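Long-range contact in TerD domain-containing protein (Streptomyces coelicolor A3, PDB 2QZ7), which is of unknown function but is a homologue of the telluride resistance protein TerD and binds sodium ions in the crystal: residues A[104-116]-A[177-189]. Numbering follows the deposited sequence.
With EDO (1,2-ethanediol), chain F.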
loop_
_atom_site.group_PDB
_atom_site.type_symbol
_atom_site.label_atom_id
_atom_site.label_comp_id
_atom_site.label_asym_id
_atom_site.label_seq_id
_atom_site.Cartn_x
_atom_site.Cartn_y
_atom_site.Cartn_z
ATOM N N ILE A 104 -10.539 -10.916 -10.596
ATOM C CA ILE A 104 -9.483 -9.975 -10.144
ATOM C C ILE A 104 -8.124 -10.675 -10.284
ATOM O O ILE A 104 -7.906 -11.731 -9.697
ATOM C CB ILE A 104 -9.713 -9.507 -8.677
ATOM C CG1 ILE A 104 -10.933 -8.597 -8.606
ATOM C CG2 ILE A 104 -8.446 -8.780 -8.069
ATOM C CD1 ILE A 104 -11.408 -8.401 -7.243
ATOM N N ALA A 105 -7.208 -10.079 -11.034
ATOM C CA ALA A 105 -5.953 -10.744 -11.352
ATOM C C ALA A 105 -4.710 -9.964 -10.968
ATOM O O ALA A 105 -3.564 -10.442 -11.183
ATOM C CB ALA A 105 -5.904 -11.147 -12.887
ATOM N N ARG A 106 -4.920 -8.769 -10.412
ATOM C CA ARG A 106 -3.810 -7.935 -9.987
ATOM C C ARG A 106 -4.222 -7.093 -8.782
ATOM O O ARG A 106 -5.349 -6.560 -8.741
ATOM C CB ARG A 106 -3.366 -7.040 -11.157
ATOM C CG ARG A 106 -2.247 -6.056 -10.839
ATOM C CD ARG A 106 -1.702 -5.486 -12.208
ATOM N NE ARG A 106 -0.571 -4.600 -11.958
ATOM C CZ ARG A 106 -0.608 -3.269 -11.929
ATOM N NH1 ARG A 106 -1.733 -2.595 -12.142
ATOM N NH2 ARG A 106 0.510 -2.607 -11.680
ATOM N N VAL A 107 -3.308 -7.002 -7.813
ATOM C CA VAL A 107 -3.456 -6.162 -6.656
ATOM C C VAL A 107 -2.188 -5.324 -6.482
ATOM O O VAL A 107 -1.070 -5.840 -6.604
ATOM C CB VAL A 107 -3.726 -6.997 -5.352
ATOM C CG1 VAL A 107 -3.892 -6.048 -4.129
ATOM C CG2 VAL A 107 -4.958 -7.866 -5.550
ATOM N N ILE A 108 -2.345 -4.034 -6.222
ATOM C CA ILE A 108 -1.197 -3.252 -5.864
ATOM C C ILE A 108 -1.375 -2.535 -4.556
ATOM O O ILE A 108 -2.448 -2.016 -4.266
ATOM C CB ILE A 108 -0.633 -2.401 -7.042
ATOM C CG1 ILE A 108 0.311 -1.285 -6.668
ATOM C CG2 ILE A 108 -1.652 -1.896 -8.025
ATOM C CD1 ILE A 108 1.337 -1.193 -7.922
ATOM N N VAL A 109 -0.331 -2.553 -3.740
ATOM C CA VAL A 109 -0.443 -1.912 -2.412
ATOM C C VAL A 109 0.664 -0.885 -2.290
ATOM O O VAL A 109 1.750 -1.078 -2.821
ATOM C CB VAL A 109 -0.433 -2.974 -1.266
ATOM C CG1 VAL A 109 0.832 -3.736 -1.270
ATOM C CG2 VAL A 109 -0.656 -2.313 0.118
ATOM N N GLY A 110 0.346 0.224 -1.635
ATOM C CA GLY A 110 1.279 1.317 -1.439
ATOM C C GLY A 110 0.965 2.077 -0.152
ATOM O O GLY A 110 0.122 1.644 0.671
ATOM N N VAL A 111 1.673 3.170 0.030
ATOM C CA VAL A 111 1.556 3.988 1.208
ATOM C C VAL A 111 1.467 5.428 0.746
ATOM O O VAL A 111 2.261 5.897 -0.086
ATOM C CB VAL A 111 2.735 3.752 2.194
ATOM C CG1 VAL A 111 2.727 4.783 3.361
ATOM C CG2 VAL A 111 2.707 2.309 2.774
ATOM N N ALA A 112 0.479 6.136 1.278
ATOM C CA ALA A 112 0.285 7.548 0.957
ATOM C C ALA A 112 0.378 8.459 2.191
ATOM O O ALA A 112 -0.126 8.111 3.262
ATOM C CB ALA A 112 -1.066 7.757 0.237
ATOM N N ILE A 113 1.012 9.616 2.022
ATOM C CA ILE A 113 1.080 10.635 3.075
ATOM C C ILE A 113 0.006 11.668 2.821
ATOM O O ILE A 113 -0.105 12.175 1.702
ATOM C CB ILE A 113 2.493 11.313 3.133
ATOM C CG1 ILE A 113 3.588 10.230 3.229
ATOM C CG2 ILE A 113 2.590 12.306 4.295
ATOM C CD1 ILE A 113 4.992 10.760 2.899
ATOM N N HIS A 114 -0.785 11.999 3.842
ATOM C CA HIS A 114 -1.728 13.131 3.728
ATOM C C HIS A 114 -1.050 14.473 3.517
ATOM O O HIS A 114 0.015 14.774 4.097
ATOM C CB HIS A 114 -2.763 13.132 4.850
ATOM C CG HIS A 114 -3.704 11.965 4.745
ATOM N ND1 HIS A 114 -5.045 12.103 4.480
ATOM C CD2 HIS A 114 -3.475 10.635 4.826
ATOM C CE1 HIS A 114 -5.610 10.913 4.433
ATOM N NE2 HIS A 114 -4.676 10.004 4.630
ATOM N N GLN A 115 -1.660 15.273 2.647
ATOM C CA GLN A 115 -1.023 16.478 2.158
ATOM C C GLN A 115 -1.729 17.747 2.630
ATOM O O GLN A 115 -1.342 18.845 2.242
ATOM C CB GLN A 115 -0.969 16.447 0.623
ATOM C CG GLN A 115 -0.101 15.349 0.035
ATOM C CD GLN A 115 1.356 15.432 0.481
ATOM O OE1 GLN A 115 2.022 16.433 0.261
ATOM N NE2 GLN A 115 1.869 14.344 1.065
ATOM N N ASP A 116 -2.734 17.597 3.486
ATOM C CA ASP A 116 -3.609 18.712 3.858
ATOM C C ASP A 116 -2.992 19.727 4.814
ATOM O O ASP A 116 -3.534 20.819 5.008
ATOM C CB ASP A 116 -4.975 18.210 4.350
ATOM C CG ASP A 116 -4.871 17.107 5.393
ATOM O OD1 ASP A 116 -3.891 16.325 5.419
ATOM O OD2 ASP A 116 -5.805 17.027 6.208
ATOM N N SER A 177 1.168 12.708 -5.778
ATOM C CA SER A 177 -0.239 12.975 -5.597
ATOM C C SER A 177 -0.682 12.844 -4.118
ATOM O O SER A 177 0.050 12.282 -3.277
ATOM C CB SER A 177 -1.029 12.013 -6.508
ATOM O OG SER A 177 -0.550 10.668 -6.407
ATOM N N ASP A 178 -1.846 13.405 -3.793
ATOM C CA ASP A 178 -2.461 13.161 -2.480
ATOM C C ASP A 178 -3.095 11.769 -2.446
ATOM O O ASP A 178 -3.137 11.105 -3.470
ATOM C CB ASP A 178 -3.445 14.279 -2.057
ATOM C CG ASP A 178 -4.733 14.320 -2.874
ATOM O OD1 ASP A 178 -5.085 13.359 -3.579
ATOM O OD2 ASP A 178 -5.423 15.373 -2.776
ATOM N N PRO A 179 -3.516 11.299 -1.247
ATOM C CA PRO A 179 -4.020 9.913 -1.151
ATOM C C PRO A 179 -5.120 9.534 -2.142
ATOM O O PRO A 179 -5.079 8.435 -2.690
ATOM C CB PRO A 179 -4.527 9.825 0.297
ATOM C CG PRO A 179 -3.619 10.785 1.065
ATOM C CD PRO A 179 -3.485 11.972 0.074
ATOM N N VAL A 180 -6.102 10.400 -2.357
ATOM C CA VAL A 180 -7.245 10.063 -3.217
ATOM C C VAL A 180 -6.787 9.980 -4.708
ATOM O O VAL A 180 -7.113 9.038 -5.448
ATOM C CB VAL A 180 -8.401 11.099 -3.083
ATOM C CG1 VAL A 180 -9.569 10.686 -3.997
ATOM C CG2 VAL A 180 -8.909 11.197 -1.603
ATOM N N LEU A 181 -6.015 10.979 -5.128
ATOM C CA LEU A 181 -5.472 10.960 -6.481
ATOM C C LEU A 181 -4.535 9.754 -6.714
ATOM O O LEU A 181 -4.588 9.101 -7.793
ATOM C CB LEU A 181 -4.784 12.281 -6.811
ATOM C CG LEU A 181 -4.406 12.440 -8.287
ATOM C CD1 LEU A 181 -5.671 12.307 -9.230
ATOM C CD2 LEU A 181 -3.671 13.749 -8.572
ATOM N N PHE A 182 -3.690 9.460 -5.722
ATOM C CA PHE A 182 -2.750 8.313 -5.766
ATOM C C PHE A 182 -3.482 7.023 -6.085
ATOM O O PHE A 182 -3.049 6.237 -6.942
ATOM C CB PHE A 182 -2.033 8.174 -4.417
ATOM C CG PHE A 182 -1.158 6.953 -4.278
ATOM C CD1 PHE A 182 -0.081 6.734 -5.155
ATOM C CD2 PHE A 182 -1.416 6.024 -3.266
ATOM C CE1 PHE A 182 0.743 5.623 -4.998
ATOM C CE2 PHE A 182 -0.598 4.926 -3.078
ATOM C CZ PHE A 182 0.508 4.719 -3.938
ATOM N N ALA A 183 -4.618 6.829 -5.444
ATOM C CA ALA A 183 -5.347 5.573 -5.665
ATOM C C ALA A 183 -5.783 5.414 -7.104
ATOM O O ALA A 183 -5.817 4.270 -7.619
ATOM C CB ALA A 183 -6.553 5.435 -4.667
ATOM N N THR A 184 -6.149 6.519 -7.756
ATOM C CA THR A 184 -6.519 6.487 -9.205
ATOM C C THR A 184 -5.380 6.169 -10.177
ATOM O O THR A 184 -5.622 5.756 -11.335
ATOM C CB THR A 184 -7.145 7.828 -9.681
ATOM O OG1 THR A 184 -6.102 8.793 -9.924
ATOM C CG2 THR A 184 -8.143 8.369 -8.630
ATOM N N GLU A 185 -4.147 6.380 -9.737
ATOM C CA GLU A 185 -2.998 6.293 -10.667
ATOM C C GLU A 185 -1.988 5.245 -10.249
ATOM O O GLU A 185 -1.133 4.891 -11.051
ATOM C CB GLU A 185 -2.293 7.647 -10.820
ATOM C CG GLU A 185 -1.593 8.171 -9.604
ATOM C CD GLU A 185 -0.987 9.558 -9.823
ATOM O OE1 GLU A 185 -1.226 10.174 -10.875
ATOM O OE2 GLU A 185 -0.270 10.047 -8.941
HETATM N N MSE A 186 -2.134 4.701 -9.020
HETATM C CA MSE A 186 -1.129 3.768 -8.495
HETATM C C MSE A 186 -1.054 2.481 -9.340
HETATM O O MSE A 186 -0.037 1.807 -9.307
HETATM C CB MSE A 186 -1.401 3.389 -7.034
HETATM C CG MSE A 186 -2.642 2.559 -6.848
HETATM SE SE MSE A 186 -3.177 2.367 -4.943
HETATM C CE MSE A 186 -1.591 1.500 -4.247
ATOM N N GLY A 187 -2.125 2.136 -10.061
ATOM C CA GLY A 187 -2.129 0.912 -10.884
ATOM C C GLY A 187 -1.776 1.114 -12.337
ATOM O O GLY A 187 -1.688 0.145 -13.113
ATOM N N SER A 188 -1.541 2.359 -12.738
ATOM C CA SER A 188 -1.301 2.594 -14.164
ATOM C C SER A 188 0.074 2.036 -14.567
ATOM O O SER A 188 1.019 1.995 -13.759
ATOM C CB SER A 188 -1.422 4.086 -14.513
ATOM O OG SER A 188 -0.523 4.825 -13.698
ATOM N N ALA A 189 0.150 1.575 -15.819
ATOM C CA ALA A 189 1.390 1.116 -16.425
ATOM C C ALA A 189 2.518 2.151 -16.257
ATOM O O ALA A 189 2.350 3.297 -16.687
ATOM C CB ALA A 189 1.140 0.826 -17.910
HETATM C C1 EDO F . -6.150 14.693 2.357
HETATM O O1 EDO F . -6.526 14.347 3.694
HETATM C C2 EDO F . -4.654 14.666 2.401
HETATM O O2 EDO F . -4.111 14.996 1.142
HETATM O O HOH W 1 1.244 0.217 -11.520
HETATM O O HOH W 2 -0.408 10.943 -0.945
#
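Phe182 packs on Gly110 and Ala112, and Met186, a selenomethionine, on Ile108 and Gly110 of strand 104-113, the central strand of one antiparallel sheet in this two-sheet TerD-domain fold. Helix 179-185 runs nearly antiparallel to the strand (153°) and covers the sheet's outer face. Packing is close at Gly110, where the bare backbone admits the Met186 CE methyl to within 3.5 Å of Gly110 N. With CG anti to its backbone N (chi1 174°), Phe182 reaches the strand, its ring edge toward Gly110 CA, while CD2 lies 3.9 Å from the small Ala112 CB. Near the strand's start Arg106, extended from CG to NE, gives NH1 to a lone pair of Gly187 O (2.9 Å), and its NH2 shares a water with Met186 O and Ser188 O; NE makes a salt bridge with Glu157. Beyond Ala112 the contact opens toward solvent around the partly exposed His114, Gln115 and Asp178, although Pro179 is buried. There Asp178 N-caps the helix through Leu181 N, and an ethanediol, probably from crystallisation, hydrogen-bonds to His114 ND1 and Gln115 N. His114 NE2 is held by the sodium ligand Asp45, and rigid Pro179 makes a CH-pi contact, CG 3.7 Å from the imidazole centroid.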